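Glucose 1-dehydrogenase (Haloferax mediterranei, PDB 2B5W) catalyses the NAD(P)+-dependent oxidation of D-glucose and several other aldose sugars, preferring NADP+, with the help of a catalytic zinc ion. Local coordinates at residues V83-P91 with Y123-P131; I152-Y163 with L184-D195. The protein carries 1 engineered substitution. All coordinates share one frame; numbering follows the deposited sequence.

Contact 1: residues V83-P91 with Y123-P131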
# COMPACT_ATOMS: atom_id res chain seq x y z
N VAL A 83 1.97 -10.99 32.48
CA VAL A 83 1.13 -10.55 31.40
C VAL A 83 1.44 -9.14 30.91
O VAL A 83 1.90 -8.29 31.68
CB VAL A 83 -0.37 -10.61 31.81
CG1 VAL A 83 -0.81 -12.06 32.03
CG2 VAL A 83 -0.65 -9.80 33.08
N VAL A 84 1.20 -8.92 29.62
CA VAL A 84 1.23 -7.62 28.99
C VAL A 84 -0.17 -7.33 28.45
O VAL A 84 -0.71 -8.12 27.67
CB VAL A 84 2.26 -7.62 27.82
CG1 VAL A 84 2.15 -6.36 27.04
CG2 VAL A 84 3.68 -7.83 28.36
N PRO A 85 -0.75 -6.20 28.81
CA PRO A 85 -2.07 -5.83 28.27
C PRO A 85 -1.98 -5.19 26.90
O PRO A 85 -1.07 -4.39 26.61
CB PRO A 85 -2.57 -4.78 29.29
CG PRO A 85 -1.31 -4.11 29.76
CD PRO A 85 -0.24 -5.20 29.78
N THR A 86 -2.99 -5.45 26.06
CA THR A 86 -3.16 -4.66 24.85
C THR A 86 -3.70 -3.29 25.27
O THR A 86 -4.06 -3.06 26.43
CB THR A 86 -4.11 -5.31 23.84
OG1 THR A 86 -5.42 -5.35 24.44
CG2 THR A 86 -3.71 -6.73 23.53
N VAL A 87 -3.73 -2.39 24.32
CA VAL A 87 -4.02 -0.99 24.57
C VAL A 87 -5.46 -0.59 24.31
O VAL A 87 -6.02 0.23 25.03
CB VAL A 87 -3.07 -0.13 23.73
CG1 VAL A 87 -3.30 1.34 23.98
CG2 VAL A 87 -1.60 -0.47 24.08
N ARG A 88 -6.11 -1.18 23.29
CA ARG A 88 -7.43 -0.69 22.94
C ARG A 88 -8.54 -1.38 23.68
O ARG A 88 -8.53 -2.58 23.90
CB ARG A 88 -7.66 -0.79 21.43
CG ARG A 88 -6.94 0.27 20.67
CD ARG A 88 -7.18 0.31 19.18
NE ARG A 88 -6.47 1.43 18.56
CZ ARG A 88 -6.66 1.83 17.32
NH1 ARG A 88 -7.52 1.20 16.54
NH2 ARG A 88 -6.03 2.91 16.85
N ARG A 89 -9.51 -0.56 24.06
CA ARG A 89 -10.72 -1.01 24.77
C ARG A 89 -11.92 -0.36 24.10
O ARG A 89 -11.82 0.70 23.47
CB ARG A 89 -10.66 -0.63 26.24
CG ARG A 89 -9.49 -1.26 26.98
CD ARG A 89 -9.62 -2.75 27.25
NE ARG A 89 -8.49 -3.26 28.00
CZ ARG A 89 -7.32 -3.62 27.45
NH1 ARG A 89 -7.13 -3.58 26.16
NH2 ARG A 89 -6.35 -4.03 28.22
N PRO A 90 -13.08 -0.99 24.25
CA PRO A 90 -14.30 -0.45 23.63
C PRO A 90 -14.63 0.94 24.12
O PRO A 90 -14.37 1.25 25.30
CB PRO A 90 -15.39 -1.46 24.02
CG PRO A 90 -14.75 -2.57 24.66
CD PRO A 90 -13.32 -2.26 24.94
N PRO A 91 -15.19 1.77 23.25
CA PRO A 91 -15.55 3.14 23.61
C PRO A 91 -16.86 3.16 24.43
O PRO A 91 -17.39 2.10 24.77
CB PRO A 91 -15.76 3.81 22.25
CG PRO A 91 -16.27 2.73 21.41
CD PRO A 91 -15.56 1.46 21.85
N TYR A 123 -1.69 2.49 32.52
CA TYR A 123 -1.19 1.43 33.34
C TYR A 123 -0.16 1.86 34.41
O TYR A 123 0.28 1.01 35.19
CB TYR A 123 -0.55 0.35 32.46
CG TYR A 123 -1.52 -0.24 31.45
CD1 TYR A 123 -2.69 -0.85 31.87
CD2 TYR A 123 -1.27 -0.18 30.08
CE1 TYR A 123 -3.59 -1.37 30.97
CE2 TYR A 123 -2.16 -0.68 29.19
CZ TYR A 123 -3.32 -1.28 29.63
OH TYR A 123 -4.24 -1.81 28.75
N MET A 124 0.18 3.16 34.46
CA MET A 124 1.13 3.65 35.45
C MET A 124 0.45 3.82 36.80
O MET A 124 0.28 4.94 37.30
CB MET A 124 1.78 4.96 35.01
CG MET A 124 2.76 4.77 33.92
SD MET A 124 3.59 6.29 33.47
CE MET A 124 4.70 5.64 32.20
N SER A 125 0.04 2.71 37.38
CA SER A 125 -0.57 2.65 38.69
C SER A 125 -0.10 1.36 39.31
O SER A 125 0.36 0.47 38.60
CB SER A 125 -2.11 2.71 38.61
OG SER A 125 -2.67 1.68 37.81
N GLU A 126 -0.18 1.23 40.63
CA GLU A 126 0.33 0.03 41.26
C GLU A 126 -0.41 -1.23 40.84
O GLU A 126 0.18 -2.30 40.83
CB GLU A 126 0.36 0.20 42.78
CG GLU A 126 1.34 1.30 43.18
CD GLU A 126 1.46 1.49 44.68
OE1 GLU A 126 0.54 2.08 45.28
OE2 GLU A 126 2.50 1.10 45.24
N PHE A 127 -1.69 -1.10 40.53
CA PHE A 127 -2.55 -2.19 40.07
C PHE A 127 -3.41 -1.72 38.91
O PHE A 127 -3.73 -0.54 38.79
CB PHE A 127 -3.47 -2.73 41.17
CG PHE A 127 -2.74 -3.29 42.34
CD1 PHE A 127 -2.47 -4.66 42.44
CD2 PHE A 127 -2.27 -2.45 43.33
CE1 PHE A 127 -1.76 -5.16 43.52
CE2 PHE A 127 -1.55 -2.94 44.40
CZ PHE A 127 -1.31 -4.29 44.50
N PHE A 128 -3.79 -2.66 38.05
CA PHE A 128 -4.79 -2.41 37.04
C PHE A 128 -5.59 -3.69 36.76
O PHE A 128 -5.15 -4.79 37.12
CB PHE A 128 -4.17 -1.83 35.74
CG PHE A 128 -3.24 -2.75 35.00
CD1 PHE A 128 -1.87 -2.75 35.28
CD2 PHE A 128 -3.72 -3.61 34.04
CE1 PHE A 128 -1.00 -3.59 34.58
CE2 PHE A 128 -2.86 -4.48 33.34
CZ PHE A 128 -1.52 -4.47 33.61
N THR A 129 -6.75 -3.52 36.14
CA THR A 129 -7.51 -4.63 35.64
C THR A 129 -7.51 -4.66 34.14
O THR A 129 -7.28 -3.66 33.48
CB THR A 129 -8.96 -4.56 36.13
OG1 THR A 129 -9.55 -3.31 35.74
CG2 THR A 129 -8.98 -4.60 37.67
N SER A 130 -7.83 -5.83 33.58
CA SER A 130 -8.14 -5.93 32.15
C SER A 130 -8.84 -7.23 31.86
O SER A 130 -8.62 -8.21 32.56
CB SER A 130 -6.86 -5.89 31.26
OG SER A 130 -6.41 -4.54 31.07
N PRO A 131 -9.70 -7.23 30.82
CA PRO A 131 -10.28 -8.48 30.33
C PRO A 131 -9.15 -9.48 30.08
O PRO A 131 -8.09 -9.12 29.55
CB PRO A 131 -10.97 -8.06 29.03
CG PRO A 131 -11.34 -6.62 29.28
CD PRO A 131 -10.13 -6.09 30.01

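Contact 2: residues I152-Y163 with L184-D195. With NAP (NADP nicotinamide-adenine-dinucleotide phosphate), chain I.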
# COMPACT_ATOMS: atom_id res chain seq x y z
N ILE A 152 7.42 -3.56 20.42
CA ILE A 152 7.78 -4.59 19.42
C ILE A 152 6.53 -4.97 18.60
O ILE A 152 6.59 -5.11 17.38
CB ILE A 152 8.45 -5.83 20.05
CG1 ILE A 152 9.83 -5.46 20.66
CG2 ILE A 152 8.67 -6.93 18.98
CD1 ILE A 152 10.43 -6.53 21.51
N SER A 153 5.40 -5.11 19.30
CA SER A 153 4.13 -5.48 18.65
C SER A 153 3.66 -4.49 17.61
O SER A 153 3.01 -4.88 16.63
CB SER A 153 3.02 -5.76 19.69
OG SER A 153 2.42 -4.60 20.21
N ILE A 154 3.89 -3.20 17.86
CA ILE A 154 3.58 -2.15 16.90
C ILE A 154 4.28 -2.47 15.58
O ILE A 154 3.68 -2.40 14.51
CB ILE A 154 3.99 -0.76 17.43
CG1 ILE A 154 3.14 -0.35 18.64
CG2 ILE A 154 3.96 0.24 16.31
CD1 ILE A 154 1.69 -0.22 18.38
N THR A 155 5.57 -2.78 15.64
CA THR A 155 6.31 -3.15 14.45
C THR A 155 5.85 -4.46 13.86
O THR A 155 5.78 -4.59 12.65
CB THR A 155 7.81 -3.15 14.77
OG1 THR A 155 8.15 -1.78 15.04
CG2 THR A 155 8.63 -3.60 13.56
N GLU A 156 5.52 -5.42 14.70
CA GLU A 156 5.05 -6.70 14.17
C GLU A 156 3.80 -6.46 13.31
O GLU A 156 3.66 -7.08 12.25
CB GLU A 156 4.74 -7.69 15.27
CG GLU A 156 5.91 -8.14 16.13
CD GLU A 156 6.86 -9.13 15.49
OE1 GLU A 156 6.68 -9.54 14.32
OE2 GLU A 156 7.80 -9.50 16.20
N LYS A 157 2.88 -5.62 13.76
CA LYS A 157 1.69 -5.36 12.95
C LYS A 157 2.05 -4.64 11.65
O LYS A 157 1.58 -5.00 10.58
CB LYS A 157 0.65 -4.53 13.70
CG LYS A 157 -0.54 -4.16 12.79
CD LYS A 157 -1.60 -3.29 13.43
CE LYS A 157 -2.51 -2.69 12.35
NZ LYS A 157 -3.65 -1.99 12.94
N ALA A 158 2.89 -3.60 11.74
CA ALA A 158 3.20 -2.83 10.57
C ALA A 158 3.88 -3.69 9.52
O ALA A 158 3.58 -3.56 8.35
CB ALA A 158 4.05 -1.60 10.93
N LEU A 159 4.81 -4.55 9.94
CA LEU A 159 5.49 -5.44 9.01
C LEU A 159 4.46 -6.42 8.43
O LEU A 159 4.49 -6.73 7.24
CB LEU A 159 6.64 -6.20 9.68
CG LEU A 159 7.75 -5.31 10.25
CD1 LEU A 159 8.86 -6.13 10.86
CD2 LEU A 159 8.32 -4.38 9.22
N GLU A 160 3.55 -6.94 9.26
CA GLU A 160 2.53 -7.87 8.73
C GLU A 160 1.77 -7.23 7.55
O GLU A 160 1.59 -7.86 6.49
CB GLU A 160 1.55 -8.27 9.82
CG GLU A 160 0.63 -9.41 9.39
CD GLU A 160 -0.45 -9.77 10.41
OE1 GLU A 160 -0.96 -8.87 11.11
OE2 GLU A 160 -0.86 -10.94 10.38
N HIS A 161 1.29 -6.01 7.74
CA HIS A 161 0.50 -5.35 6.71
C HIS A 161 1.34 -4.89 5.51
O HIS A 161 0.94 -5.07 4.38
CB HIS A 161 -0.30 -4.19 7.28
CG HIS A 161 -1.39 -4.61 8.19
ND1 HIS A 161 -2.73 -4.46 7.85
CD2 HIS A 161 -1.38 -5.14 9.43
CE1 HIS A 161 -3.48 -4.94 8.83
NE2 HIS A 161 -2.69 -5.34 9.81
N ALA A 162 2.52 -4.35 5.76
CA ALA A 162 3.42 -3.98 4.66
C ALA A 162 3.83 -5.19 3.84
O ALA A 162 3.76 -5.17 2.59
CB ALA A 162 4.64 -3.26 5.24
N TYR A 163 4.17 -6.30 4.47
CA TYR A 163 4.55 -7.51 3.77
C TYR A 163 3.35 -8.11 3.05
O TYR A 163 3.48 -8.65 1.94
CB TYR A 163 5.19 -8.51 4.72
CG TYR A 163 6.50 -8.08 5.34
CD1 TYR A 163 7.17 -6.93 4.92
CD2 TYR A 163 7.09 -8.85 6.34
CE1 TYR A 163 8.38 -6.56 5.51
CE2 TYR A 163 8.28 -8.49 6.91
CZ TYR A 163 8.92 -7.35 6.49
OH TYR A 163 10.14 -7.00 7.09
N LEU A 184 11.30 3.57 18.92
CA LEU A 184 10.59 2.70 17.97
C LEU A 184 11.47 2.36 16.74
O LEU A 184 11.58 1.21 16.30
CB LEU A 184 9.24 3.31 17.55
CG LEU A 184 8.41 2.42 16.61
CD1 LEU A 184 8.05 1.07 17.24
CD2 LEU A 184 7.16 3.16 16.09
N GLY A 185 12.12 3.38 16.19
CA GLY A 185 12.99 3.16 15.06
C GLY A 185 14.15 2.25 15.39
O GLY A 185 14.47 1.37 14.61
N LEU A 186 14.77 2.41 16.56
CA LEU A 186 15.93 1.59 16.87
C LEU A 186 15.51 0.15 17.15
O LEU A 186 16.16 -0.80 16.75
CB LEU A 186 16.71 2.16 18.05
CG LEU A 186 17.30 3.54 17.79
CD1 LEU A 186 17.93 4.08 19.06
CD2 LEU A 186 18.37 3.49 16.75
N LEU A 187 14.40 -0.02 17.88
CA LEU A 187 13.86 -1.38 18.09
C LEU A 187 13.57 -2.04 16.73
O LEU A 187 13.92 -3.22 16.50
CB LEU A 187 12.58 -1.28 18.92
CG LEU A 187 11.97 -2.48 19.59
CD1 LEU A 187 12.95 -3.09 20.56
CD2 LEU A 187 10.70 -1.98 20.30
N THR A 188 12.95 -1.29 15.84
CA THR A 188 12.60 -1.77 14.53
C THR A 188 13.83 -2.18 13.74
O THR A 188 13.84 -3.21 13.08
CB THR A 188 11.77 -0.74 13.78
OG1 THR A 188 10.55 -0.51 14.49
CG2 THR A 188 11.41 -1.21 12.44
N LEU A 189 14.89 -1.38 13.82
CA LEU A 189 16.12 -1.71 13.10
C LEU A 189 16.69 -3.07 13.55
O LEU A 189 17.10 -3.87 12.72
CB LEU A 189 17.11 -0.56 13.30
CG LEU A 189 18.44 -0.66 12.56
CD1 LEU A 189 18.25 -0.57 11.09
CD2 LEU A 189 19.38 0.43 13.10
N ALA A 190 16.73 -3.33 14.87
CA ALA A 190 17.18 -4.61 15.39
C ALA A 190 16.24 -5.73 14.98
O ALA A 190 16.68 -6.84 14.64
CB ALA A 190 17.30 -4.58 16.90
N MET A 191 14.94 -5.46 14.98
CA MET A 191 14.00 -6.45 14.47
C MET A 191 14.24 -6.80 12.99
O MET A 191 14.17 -7.94 12.59
CB MET A 191 12.55 -6.00 14.66
CG MET A 191 12.17 -5.81 16.12
SD MET A 191 10.53 -5.09 16.34
CE MET A 191 9.51 -6.34 15.50
N LEU A 192 14.51 -5.81 12.16
CA LEU A 192 14.77 -6.04 10.75
C LEU A 192 16.05 -6.85 10.56
O LEU A 192 16.12 -7.67 9.68
CB LEU A 192 14.81 -4.72 9.95
CG LEU A 192 13.45 -4.03 9.88
CD1 LEU A 192 13.59 -2.60 9.38
CD2 LEU A 192 12.46 -4.79 8.96
N LYS A 193 17.03 -6.66 11.43
CA LYS A 193 18.25 -7.41 11.31
C LYS A 193 18.00 -8.91 11.43
O LYS A 193 18.69 -9.72 10.80
CB LYS A 193 19.24 -6.96 12.39
CG LYS A 193 20.60 -7.59 12.29
CD LYS A 193 21.54 -6.96 13.29
CE LYS A 193 22.92 -7.61 13.30
NZ LYS A 193 23.70 -7.11 12.16
N VAL A 194 17.03 -9.28 12.29
CA VAL A 194 16.73 -10.68 12.52
C VAL A 194 15.49 -11.21 11.80
O VAL A 194 15.13 -12.39 11.95
CB VAL A 194 16.66 -11.03 14.06
CG1 VAL A 194 17.96 -10.70 14.73
CG2 VAL A 194 15.50 -10.35 14.73
N ASP A 195 14.88 -10.35 10.98
CA ASP A 195 13.66 -10.66 10.26
C ASP A 195 13.89 -11.85 9.33
O ASP A 195 14.95 -11.96 8.70
CB ASP A 195 13.21 -9.40 9.51
CG ASP A 195 11.81 -9.47 8.89
OD1 ASP A 195 11.49 -10.41 8.15
OD2 ASP A 195 11.00 -8.52 9.07
PA NAP I . 10.55 9.80 18.98
O1A NAP I . 10.10 11.18 19.06
O2A NAP I . 11.29 9.33 20.24
O5B NAP I . 11.53 9.59 17.76
C5B NAP I . 11.42 10.25 16.53
C4B NAP I . 12.86 10.36 16.09
O4B NAP I . 12.86 10.79 14.74
C3B NAP I . 13.68 11.37 16.92
O3B NAP I . 14.82 10.78 17.52
C2B NAP I . 14.07 12.44 15.90
O2B NAP I . 15.40 12.92 16.01
C1B NAP I . 13.91 11.72 14.58
N9A NAP I . 13.57 12.64 13.51
C8A NAP I . 12.47 13.46 13.46
N7A NAP I . 12.52 14.16 12.31
C5A NAP I . 13.68 13.82 11.65
C6A NAP I . 14.26 14.21 10.44
N6A NAP I . 13.74 15.17 9.65
N1A NAP I . 15.46 13.65 10.05
C2A NAP I . 16.07 12.68 10.82
N3A NAP I . 15.50 12.29 12.02
C4A NAP I . 14.32 12.83 12.41
O3 NAP I . 9.31 8.80 18.88
PN NAP I . 9.23 7.19 18.93
O1N NAP I . 10.42 6.54 18.30
O2N NAP I . 8.73 6.69 20.25
O5D NAP I . 8.05 7.28 17.85
C5D NAP I . 8.34 7.50 16.49
C4D NAP I . 7.08 7.91 15.73
O4D NAP I . 6.17 6.81 15.75
C3D NAP I . 6.34 9.10 16.35
O3D NAP I . 5.86 9.98 15.35
C2D NAP I . 5.20 8.43 17.11
O2D NAP I . 4.09 9.25 17.36
C1D NAP I . 4.89 7.26 16.18
N1N NAP I . 4.28 6.08 16.81
C2N NAP I . 3.23 5.54 16.12
C3N NAP I . 2.65 4.39 16.57
C7N NAP I . 1.63 3.78 15.66
O7N NAP I . 0.95 2.73 16.27
N7N NAP I . 1.46 4.26 14.40
C4N NAP I . 3.07 3.76 17.75
C5N NAP I . 4.15 4.31 18.43
C6N NAP I . 4.77 5.46 17.94
P2B NAP I . 15.77 14.23 16.95
O1X NAP I . 15.58 13.97 18.35
O2X NAP I . 17.25 14.50 16.57
O3X NAP I . 14.90 15.42 16.51

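Contact 1: residues V83-P91 with Y123-P131
P85 and R89, at the two ends of the turn between strands 82-85 and 88-89, meet Y123 and strand 127-131 in a buried side-chain contact of the GroES-like domain, without backbone pairing between the two segments. CG of P85 sits over one face of the Y123 ring, 3.6 Å from its centroid and 18° off the ring normal, a CH-pi contact. The same CG reaches CZ of F128 at 3.9 Å, with the two side chains at roughly right angles. CD1 of Y123 lies over the centre of one face of the F128 ring, on the same side as P85, so proline and two aromatics form one apolar cluster. On the polar side, OH of Y123 donates to the carbonyl O of T86 (2.6 Å). R89, bent at chi2 (-72°), folds its guanidinium back over this turn: NH2 donates in the plane of the group to OG of S130 (2.9 Å, 165°), while NH1 holds O of R88 (2.8 Å) and OG1 of T86. The arginine thus ties the turn to itself and to strand 127-131. Strand 135-137 packs against P85 and S130, strand 113-115 against R89 and Y123, and strand 27-37 against F128.

Contact 2: residues I152-Y163 with L184-D195
M191 buries more surface here than any other residue, and it does so between I152 and T155 of the facing helix. With its chain bent at chi3 (59°), the methionine places CE 3.6 Å from CG2 of I152 and 3.5 Å from CG2 of T155, the latter a tight fit in which the two side chains meet tip to tip. I152 also lays CG1 against CD2 of L187 (3.6 Å), crossing that leucine at about a right angle. T155 adds a polar element: its OG1 lies 2.8 Å from OG1 of T188, a hydrogen-bonded pair of hydroxyls, and is also bonded to OH of Y247 on strand 243-248. T188 OG1 itself donates to O of L184, which takes T188 N from the opposite face of its plane. Farther along, OH of Y163 gives D195 OD2 a short bond (2.6 Å) from above the carboxylate plane. The helix axes pass 9.8 Å apart at a crossing angle of -60°. At the other end, the backbone N of L184 donates to the NADP phosphate oxygen O1N (3.2 Å), beside G185 of a GxGxxG pattern, as in the dinucleotide-binding helix of a Rossmann fold.

The two contacts illustrate how a zinc-containing alcohol dehydrogenase divides its work between two domains. Contact 1 closes before contact 2 opens along the chain, and they lie in different domains, the GroES-like and the nucleotide-binding. Their centres are about 23 Å apart and their nearest atoms about 6 Å, and they share no strand or sheet: one lies among GroES-like strands, the other on two helices beside the six-stranded parallel sheet. Yet both border the active site around E150, a residue that binds the catalytic zinc and the substrate in this enzyme. E150 precedes I154 by one turn of helix 149-164, while V87 approaches from the other domain; their side chains lie about 6 Å (I154) and 7 Å (V87) from the zinc ion.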